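Local coordinates for uncharacterized protein (Bacillus cereus, PDB 5F2H) that is of unknown function but belongs to the alpha/beta hydrolase superfamily and probably acts as a hydrolase on a substrate not yet identified, at residues Gly227-Pro233 with Ile253-Cys259. Sequence-based numbering, arbitrary orientation.
Sequences GFIFMAP and IKGYVVC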
loop_
_atom_site.group_PDB
_atom_site.type_symbol
_atom_site.label_atom_id
_atom_site.label_comp_id
_atom_site.label_asym_id
_atom_site.label_seq_id
_atom_site.Cartn_x
_atom_site.Cartn_y
_atom_site.Cartn_z
ATOM N N GLY B 227 12.586 -11.700 -0.458
ATOM C CA GLY B 227 13.670 -11.685 0.523
ATOM C C GLY B 227 13.388 -12.638 1.664
ATOM O O GLY B 227 12.307 -13.184 1.754
ATOM N N PHE B 228 14.349 -12.853 2.550
ATOM C CA PHE B 228 14.115 -13.764 3.666
ATOM C C PHE B 228 14.836 -13.240 4.889
ATOM O O PHE B 228 15.963 -12.744 4.792
ATOM C CB PHE B 228 14.583 -15.178 3.323
ATOM C CG PHE B 228 16.064 -15.287 3.120
ATOM C CD1 PHE B 228 16.639 -14.964 1.911
ATOM C CD2 PHE B 228 16.873 -15.708 4.139
ATOM C CE1 PHE B 228 18.011 -15.083 1.712
ATOM C CE2 PHE B 228 18.248 -15.832 3.955
ATOM C CZ PHE B 228 18.821 -15.520 2.737
ATOM N N ILE B 229 14.217 -13.415 6.045
ATOM C CA ILE B 229 14.797 -12.913 7.296
ATOM C C ILE B 229 14.932 -14.008 8.346
ATOM O O ILE B 229 13.972 -14.287 9.062
ATOM C CB ILE B 229 13.911 -11.781 7.870
ATOM C CG1 ILE B 229 13.634 -10.711 6.805
ATOM C CG2 ILE B 229 14.564 -11.151 9.093
ATOM C CD1 ILE B 229 12.680 -9.642 7.264
ATOM N N PHE B 230 16.122 -14.594 8.477
ATOM C CA PHE B 230 16.301 -15.664 9.444
ATOM C C PHE B 230 16.920 -15.249 10.756
ATOM O O PHE B 230 17.803 -14.395 10.802
ATOM C CB PHE B 230 17.106 -16.809 8.868
ATOM C CG PHE B 230 16.556 -17.354 7.586
ATOM C CD1 PHE B 230 15.191 -17.560 7.422
ATOM C CD2 PHE B 230 17.424 -17.907 6.649
ATOM C CE1 PHE B 230 14.700 -18.149 6.262
ATOM C CE2 PHE B 230 16.941 -18.504 5.504
ATOM C CZ PHE B 230 15.580 -18.617 5.304
HETATM N N MSE B 231 16.440 -15.877 11.824
HETATM C CA MSE B 231 16.904 -15.607 13.182
HETATM C C MSE B 231 17.405 -16.920 13.694
HETATM O O MSE B 231 16.655 -17.909 13.755
HETATM C CB MSE B 231 15.722 -15.095 14.011
HETATM C CG MSE B 231 16.040 -14.883 15.492
HETATM SE SE MSE B 231 17.247 -13.348 15.783
HETATM C CE MSE B 231 18.738 -14.396 16.551
ATOM N N ALA B 232 18.696 -16.971 13.996
ATOM C CA ALA B 232 19.300 -18.195 14.511
ATOM C C ALA B 232 18.880 -19.448 13.737
ATOM O O ALA B 232 18.553 -20.478 14.331
ATOM C CB ALA B 232 18.929 -18.345 15.976
ATOM N N PRO B 233 18.894 -19.370 12.408
ATOM C CA PRO B 233 18.512 -20.518 11.582
ATOM C C PRO B 233 19.319 -21.782 11.857
ATOM O O PRO B 233 20.521 -21.708 12.160
ATOM C CB PRO B 233 18.810 -20.046 10.163
ATOM C CG PRO B 233 19.883 -19.029 10.331
ATOM C CD PRO B 233 19.609 -18.340 11.633
ATOM N N ILE B 253 17.428 -12.464 -4.907
ATOM C CA ILE B 253 16.745 -12.408 -3.621
ATOM C C ILE B 253 17.706 -11.864 -2.568
ATOM O O ILE B 253 18.884 -12.236 -2.552
ATOM C CB ILE B 253 16.293 -13.807 -3.164
ATOM C CG1 ILE B 253 15.443 -14.486 -4.240
ATOM C CG2 ILE B 253 15.548 -13.712 -1.842
ATOM C CD1 ILE B 253 14.977 -15.876 -3.874
ATOM N N LYS B 254 17.207 -10.994 -1.689
ATOM C CA LYS B 254 18.035 -10.403 -0.621
ATOM C C LYS B 254 17.818 -11.142 0.698
ATOM O O LYS B 254 16.705 -11.543 1.012
ATOM C CB LYS B 254 17.744 -8.915 -0.460
ATOM C CG LYS B 254 18.028 -8.093 -1.710
ATOM C CD LYS B 254 17.834 -6.602 -1.468
ATOM C CE LYS B 254 18.059 -5.788 -2.737
ATOM N NZ LYS B 254 17.891 -4.323 -2.522
ATOM N N GLY B 255 18.886 -11.332 1.461
ATOM C CA GLY B 255 18.801 -12.048 2.729
ATOM C C GLY B 255 19.305 -11.245 3.911
ATOM O O GLY B 255 20.304 -10.528 3.818
ATOM N N TYR B 256 18.583 -11.335 5.022
ATOM C CA TYR B 256 18.961 -10.626 6.222
ATOM C C TYR B 256 18.990 -11.737 7.243
ATOM O O TYR B 256 17.973 -12.372 7.496
ATOM C CB TYR B 256 17.921 -9.569 6.580
ATOM C CG TYR B 256 18.389 -8.554 7.615
ATOM C CD1 TYR B 256 18.387 -8.852 8.974
ATOM C CD2 TYR B 256 18.783 -7.275 7.228
ATOM C CE1 TYR B 256 18.793 -7.916 9.912
ATOM C CE2 TYR B 256 19.182 -6.335 8.156
ATOM C CZ TYR B 256 19.183 -6.660 9.496
ATOM O OH TYR B 256 19.599 -5.725 10.410
ATOM N N VAL B 257 20.178 -12.040 7.747
ATOM C CA VAL B 257 20.356 -13.103 8.729
ATOM C C VAL B 257 20.891 -12.512 10.026
ATOM O O VAL B 257 21.767 -11.640 10.010
ATOM C CB VAL B 257 21.332 -14.167 8.210
ATOM C CG1 VAL B 257 21.564 -15.233 9.267
ATOM C CG2 VAL B 257 20.795 -14.767 6.921
ATOM N N VAL B 258 20.367 -13.002 11.143
ATOM C CA VAL B 258 20.769 -12.526 12.428
ATOM C C VAL B 258 21.011 -13.712 13.313
ATOM O O VAL B 258 20.269 -14.675 13.252
ATOM C CB VAL B 258 19.621 -11.689 13.067
ATOM C CG1 VAL B 258 20.005 -11.213 14.471
ATOM C CG2 VAL B 258 19.242 -10.493 12.192
ATOM N N CYS B 259 22.029 -13.635 14.151
ATOM C CA CYS B 259 22.314 -14.704 15.093
ATOM C C CYS B 259 23.185 -14.169 16.205
ATOM O O CYS B 259 24.005 -13.263 15.996
ATOM C CB CYS B 259 22.998 -15.882 14.443
ATOM S SG CYS B 259 23.310 -17.216 15.619
#
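The F228 ring lies across the neighbouring strand at G255, whose CA sits over the ring face, 3.6 Å from its centroid, in a CH-pi contact. A CB on G255 would clash with F228 CZ, so the missing side chain makes room for the ring. I253 CG2 meets the ring edge at F228 CD1 (4.1 Å), and V257 CG2 lies 4.1 Å from F228 CE2. On the opposite sheet face, packed by helix 300-313, M231 SE reaches V258 CG1 at 3.7 Å. Between these layers the parallel backbones hydrogen-bond in alternation: F228 N to K254 O (3.1 Å), Y256 N to F228 O (3.0 Å), F230 N to Y256 O (3.1 Å), V258 N to F230 O (2.9 Å) and A232 N to V258 O (2.9 Å). At the polar ends of the side chains, Y256 OH hydrogen-bonds to E306, and K254 NZ to S315. Strands 227-231 and 254-260, linked through helix 247-250, form a beta-alpha-beta unit within the central parallel sheet of the alpha/beta hydrolase fold.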